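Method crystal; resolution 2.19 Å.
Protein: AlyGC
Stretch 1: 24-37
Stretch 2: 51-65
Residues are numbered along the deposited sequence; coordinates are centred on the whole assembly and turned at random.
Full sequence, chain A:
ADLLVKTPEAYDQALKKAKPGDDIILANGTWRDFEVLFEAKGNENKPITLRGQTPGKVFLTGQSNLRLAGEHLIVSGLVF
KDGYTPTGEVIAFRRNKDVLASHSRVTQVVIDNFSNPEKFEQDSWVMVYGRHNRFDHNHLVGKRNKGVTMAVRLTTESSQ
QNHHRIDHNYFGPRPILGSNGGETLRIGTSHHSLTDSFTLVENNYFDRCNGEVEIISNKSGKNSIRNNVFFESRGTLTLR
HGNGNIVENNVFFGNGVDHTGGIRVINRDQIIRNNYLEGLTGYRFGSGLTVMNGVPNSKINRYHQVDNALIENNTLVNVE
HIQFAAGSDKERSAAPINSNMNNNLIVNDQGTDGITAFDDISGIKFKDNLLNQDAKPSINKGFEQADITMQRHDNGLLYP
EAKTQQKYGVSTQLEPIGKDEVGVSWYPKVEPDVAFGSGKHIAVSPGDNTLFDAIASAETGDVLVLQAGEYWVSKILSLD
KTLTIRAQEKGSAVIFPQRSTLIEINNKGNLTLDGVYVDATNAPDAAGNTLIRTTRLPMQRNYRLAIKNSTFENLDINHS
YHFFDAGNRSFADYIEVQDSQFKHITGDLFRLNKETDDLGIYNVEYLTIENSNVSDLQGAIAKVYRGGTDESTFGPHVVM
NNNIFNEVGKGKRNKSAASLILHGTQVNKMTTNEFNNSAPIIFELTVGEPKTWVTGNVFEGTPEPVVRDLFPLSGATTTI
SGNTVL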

# COMPACT_ATOMS: atom_id res chain seq x y z
N ILE A 24 18.10 38.79 -12.98
CA ILE A 24 18.88 37.58 -12.73
C ILE A 24 18.43 36.55 -13.75
O ILE A 24 17.25 36.24 -13.85
N ILE A 25 19.37 36.03 -14.53
CA ILE A 25 19.07 35.20 -15.69
C ILE A 25 19.59 33.79 -15.43
O ILE A 25 20.81 33.57 -15.35
N LEU A 26 18.68 32.82 -15.31
CA LEU A 26 19.07 31.42 -15.23
C LEU A 26 19.46 30.94 -16.62
O LEU A 26 18.63 30.97 -17.54
N ALA A 27 20.70 30.49 -16.75
CA ALA A 27 21.22 30.01 -18.02
C ALA A 27 20.44 28.79 -18.51
O ALA A 27 19.99 27.96 -17.73
N ASN A 28 20.31 28.69 -19.83
CA ASN A 28 19.63 27.57 -20.44
C ASN A 28 20.24 26.26 -19.96
O ASN A 28 21.46 26.12 -19.87
N GLY A 29 19.37 25.31 -19.64
CA GLY A 29 19.79 24.01 -19.18
C GLY A 29 18.77 23.45 -18.21
O GLY A 29 17.69 24.02 -18.02
N THR A 30 19.13 22.33 -17.61
CA THR A 30 18.29 21.61 -16.66
C THR A 30 18.84 21.84 -15.25
O THR A 30 19.98 21.46 -14.96
N TRP A 31 18.05 22.49 -14.41
CA TRP A 31 18.42 22.75 -13.02
C TRP A 31 17.67 21.75 -12.16
O TRP A 31 16.46 21.89 -11.96
N ARG A 32 18.38 20.76 -11.64
CA ARG A 32 17.75 19.69 -10.89
C ARG A 32 17.82 19.98 -9.39
O ARG A 32 18.81 20.51 -8.90
N ASP A 33 16.74 19.66 -8.68
CA ASP A 33 16.68 19.83 -7.23
C ASP A 33 17.03 21.26 -6.82
O ASP A 33 17.78 21.48 -5.88
N PHE A 34 16.47 22.24 -7.53
CA PHE A 34 16.74 23.65 -7.29
C PHE A 34 15.55 24.27 -6.56
O PHE A 34 14.54 24.60 -7.19
N GLU A 35 15.69 24.45 -5.25
CA GLU A 35 14.69 25.16 -4.43
C GLU A 35 15.02 26.65 -4.47
O GLU A 35 15.89 27.12 -3.74
N VAL A 36 14.30 27.39 -5.31
CA VAL A 36 14.60 28.79 -5.57
C VAL A 36 13.92 29.65 -4.52
O VAL A 36 12.70 29.58 -4.35
N LEU A 37 14.69 30.45 -3.80
CA LEU A 37 14.15 31.48 -2.92
C LEU A 37 14.53 32.82 -3.53
O LEU A 37 15.70 33.22 -3.49
N ARG A 51 14.49 35.35 -14.49
CA ARG A 51 13.93 34.84 -15.73
C ARG A 51 14.88 33.84 -16.38
O ARG A 51 16.08 33.84 -16.14
N GLY A 52 14.31 32.97 -17.21
CA GLY A 52 15.13 32.04 -17.96
C GLY A 52 15.77 32.74 -19.14
O GLY A 52 15.18 33.62 -19.76
N GLN A 53 17.01 32.35 -19.43
CA GLN A 53 17.76 32.91 -20.55
C GLN A 53 16.96 32.85 -21.84
O GLN A 53 16.79 33.85 -22.54
N THR A 54 16.45 31.67 -22.17
CA THR A 54 15.56 31.47 -23.31
C THR A 54 14.33 30.74 -22.82
O THR A 54 14.42 29.53 -22.53
N PRO A 55 13.17 31.40 -22.74
CA PRO A 55 11.98 30.71 -22.25
C PRO A 55 11.74 29.46 -23.07
O PRO A 55 11.80 29.49 -24.30
N GLY A 56 11.57 28.34 -22.38
CA GLY A 56 11.43 27.05 -23.01
C GLY A 56 12.70 26.21 -23.00
O GLY A 56 12.63 25.04 -23.38
N LYS A 57 13.84 26.79 -22.60
CA LYS A 57 15.08 26.03 -22.48
C LYS A 57 15.63 25.99 -21.06
O LYS A 57 16.71 25.42 -20.84
N VAL A 58 14.95 26.61 -20.09
CA VAL A 58 15.32 26.53 -18.68
C VAL A 58 14.30 25.65 -17.99
O VAL A 58 13.12 26.02 -17.85
N PHE A 59 14.75 24.50 -17.53
CA PHE A 59 13.91 23.53 -16.85
C PHE A 59 14.33 23.43 -15.40
O PHE A 59 15.53 23.37 -15.11
N LEU A 60 13.36 23.41 -14.51
CA LEU A 60 13.58 23.15 -13.10
C LEU A 60 12.95 21.80 -12.81
O LEU A 60 11.73 21.65 -12.89
N THR A 61 13.79 20.82 -12.47
CA THR A 61 13.38 19.42 -12.41
C THR A 61 13.70 18.83 -11.04
O THR A 61 14.30 19.47 -10.17
N GLY A 62 13.29 17.59 -10.85
CA GLY A 62 13.48 16.95 -9.56
C GLY A 62 12.72 17.69 -8.48
O GLY A 62 11.62 18.19 -8.70
N GLN A 63 13.34 17.78 -7.30
CA GLN A 63 12.69 18.43 -6.15
C GLN A 63 13.04 19.91 -6.14
O GLN A 63 13.75 20.41 -5.28
N SER A 64 12.53 20.60 -7.16
CA SER A 64 12.66 22.04 -7.34
C SER A 64 11.37 22.72 -6.94
O SER A 64 10.30 22.12 -6.94
N ASN A 65 11.48 24.00 -6.59
CA ASN A 65 10.31 24.81 -6.29
C ASN A 65 10.74 26.28 -6.33
O ASN A 65 11.89 26.59 -6.64

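How does the contact begin at Arg51? Its side chain leaves the sheet on the same face as Ile25, with chi1 p and chi2 t, and the guanidinium lays one face over the methyl of Ile25, NH1 lying 3.7 Å from CD1. Ile25, m then t, also rests its CG2 3.7 Å from CB of Gln53. Gly52 has no side chain, and a CB there would be crowded by CG2 of Val58.

What holds the loop that starts at Gln53? Gln53 points toward stretch 1, and its extended t,t side chain lets OE1 accept a hydrogen bond from Asn28 N at 2.8 Å. Asn28, chi1 m, answers with both ends of its amide: OD1 accepts from Thr54 N at 2.9 Å, and ND2 donates to Thr54 OG1 at 3.0 Å. Two side chains thus satisfy backbone groups where the regular ladder is interrupted.

Which side chains make the greasy layer? Val58 (t) shares a face with Leu26 and Trp31. Its CG1 lies 4.1 Å from both Leu26 CB and Trp31 CD1, while the indole is steadied by NE1 donating to Ala27 O at 3.0 Å. Phe59 (m) next turns to the other face, beside Thr30, before Leu60 (m,p) returns to the first, where its CD2 reaches Val36 CG2 at 3.7 Å.

How does the polar end close? Thr61, chi1 p, sets OG1 3.6 Å from Arg32 CB, and a water bridges that hydroxyl to Arg32 NH1. At Gly62 a CB would clash with Asp33 OD1, which instead accepts from Gln63 N at 2.9 Å; another water links this carboxylate to Gln63 OE1. Ser64 OG (chi1 m) donates to Thr61 O at 2.7 Å and accepts from Phe34 N at 2.8 Å. Asn65, p, brings OD1 within 3.4 Å of Glu35 CB, and a further water joins its ND2 to Glu35 OE1.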

# COMPACT_ATOMS: atom_id res chain seq x y z
CB ILE A 24 18.67 37.08 -11.29
CG1 ILE A 24 19.09 38.17 -10.30
CG2 ILE A 24 19.44 35.78 -11.08
CD1 ILE A 24 18.83 37.84 -8.87
CB ILE A 25 19.66 35.78 -16.97
CG1 ILE A 25 19.11 37.18 -17.24
CG2 ILE A 25 19.37 34.87 -18.14
CD1 ILE A 25 19.68 37.80 -18.50
CB LEU A 26 17.93 30.56 -14.67
CG LEU A 26 17.36 30.86 -13.29
CD1 LEU A 26 16.35 29.77 -12.89
CD2 LEU A 26 18.47 31.05 -12.25
CB ALA A 27 22.71 29.65 -17.87
CB ASN A 28 19.72 27.66 -21.97
CG ASN A 28 18.93 28.81 -22.52
OD1 ASN A 28 18.00 29.29 -21.89
ND2 ASN A 28 19.29 29.25 -23.71
CB THR A 30 18.24 20.12 -17.02
OG1 THR A 30 17.65 19.97 -18.31
CG2 THR A 30 17.45 19.34 -15.99
CB TRP A 31 18.06 24.18 -12.61
CG TRP A 31 18.69 25.22 -13.44
CD1 TRP A 31 18.51 25.42 -14.77
CD2 TRP A 31 19.61 26.22 -13.00
NE1 TRP A 31 19.27 26.48 -15.19
CE2 TRP A 31 19.94 26.99 -14.12
CE3 TRP A 31 20.17 26.53 -11.76
CZ2 TRP A 31 20.82 28.07 -14.04
CZ3 TRP A 31 21.04 27.61 -11.68
CH2 TRP A 31 21.36 28.36 -12.82
CB ARG A 32 18.40 18.33 -11.20
CG ARG A 32 17.70 17.15 -10.55
CD ARG A 32 17.51 15.94 -11.46
NE ARG A 32 16.72 14.91 -10.77
CZ ARG A 32 15.53 14.43 -11.16
NH1 ARG A 32 14.93 14.84 -12.29
NH2 ARG A 32 14.93 13.52 -10.41
CB ASP A 33 17.62 18.84 -6.53
CG ASP A 33 17.32 17.38 -6.88
OD1 ASP A 33 16.18 17.04 -7.22
OD2 ASP A 33 18.26 16.57 -6.79
CB PHE A 34 17.01 24.36 -8.61
CG PHE A 34 17.58 25.76 -8.45
CD1 PHE A 34 18.07 26.19 -7.23
CD2 PHE A 34 17.61 26.63 -9.52
CE1 PHE A 34 18.60 27.46 -7.09
CE2 PHE A 34 18.13 27.90 -9.37
CZ PHE A 34 18.62 28.31 -8.16
CB GLU A 35 14.69 24.63 -3.00
CG GLU A 35 14.20 23.21 -2.88
CD GLU A 35 14.20 22.70 -1.44
OE1 GLU A 35 13.33 23.13 -0.64
OE2 GLU A 35 15.04 21.85 -1.12
CB VAL A 36 14.14 29.20 -6.98
CG1 VAL A 36 14.41 30.68 -7.21
CG2 VAL A 36 14.80 28.33 -8.04
CB LEU A 37 14.68 31.34 -1.49
CG LEU A 37 14.29 32.46 -0.50
CD1 LEU A 37 12.79 32.66 -0.48
CD2 LEU A 37 14.82 32.19 0.91
CB ARG A 51 13.59 35.96 -16.72
CG ARG A 51 14.58 37.08 -16.73
CD ARG A 51 14.27 38.15 -17.80
NE ARG A 51 14.84 37.70 -19.05
CZ ARG A 51 15.85 38.27 -19.69
NH1 ARG A 51 16.39 39.39 -19.24
NH2 ARG A 51 16.28 37.72 -20.80
CB GLN A 53 19.08 32.17 -20.71
CG GLN A 53 20.00 32.73 -21.77
CD GLN A 53 21.23 31.86 -21.98
OE1 GLN A 53 21.41 30.84 -21.34
NE2 GLN A 53 22.08 32.27 -22.90
CB THR A 54 16.23 30.66 -24.41
OG1 THR A 54 17.45 31.29 -24.81
CG2 THR A 54 15.28 30.54 -25.60
CB PRO A 55 10.87 31.75 -22.42
CG PRO A 55 11.61 33.09 -22.31
CD PRO A 55 12.93 32.83 -23.01
CB LYS A 57 16.16 26.61 -23.41
CG LYS A 57 15.83 26.44 -24.89
CD LYS A 57 16.91 27.03 -25.80
CE LYS A 57 16.68 26.60 -27.24
NZ LYS A 57 17.57 27.29 -28.23
CB VAL A 58 15.41 27.91 -18.02
CG1 VAL A 58 15.62 27.78 -16.53
CG2 VAL A 58 16.50 28.73 -18.67
CB PHE A 59 14.04 22.16 -17.52
CG PHE A 59 13.72 22.18 -18.97
CD1 PHE A 59 12.41 22.19 -19.40
CD2 PHE A 59 14.73 22.20 -19.92
CE1 PHE A 59 12.10 22.21 -20.74
CE2 PHE A 59 14.43 22.22 -21.27
CZ PHE A 59 13.11 22.23 -21.67
CB LEU A 60 13.00 24.25 -12.22
CG LEU A 60 13.99 25.39 -11.97
CD1 LEU A 60 14.21 26.17 -13.23
CD2 LEU A 60 13.53 26.31 -10.86
CB THR A 61 14.06 18.59 -13.51
OG1 THR A 61 15.47 18.50 -13.25
CG2 THR A 61 13.83 19.22 -14.87
CB GLN A 63 13.07 17.73 -4.85
CG GLN A 63 12.22 16.49 -4.60
CD GLN A 63 12.34 15.49 -5.74
OE1 GLN A 63 13.35 14.79 -5.86
NE2 GLN A 63 11.35 15.46 -6.62
CB SER A 64 12.97 22.39 -8.80
OG SER A 64 14.24 21.95 -9.19
CB ASN A 65 9.67 24.41 -4.95
CG ASN A 65 10.58 24.66 -3.74
OD1 ASN A 65 11.52 25.43 -3.81
ND2 ASN A 65 10.27 23.99 -2.64
O HOH W 1 15.36 14.59 -7.76
O HOH W 2 15.92 16.11 -14.76
O HOH W 3 15.72 19.69 -3.50
O HOH W 4 11.87 25.24 -0.14
O HOH W 5 12.37 27.64 -2.36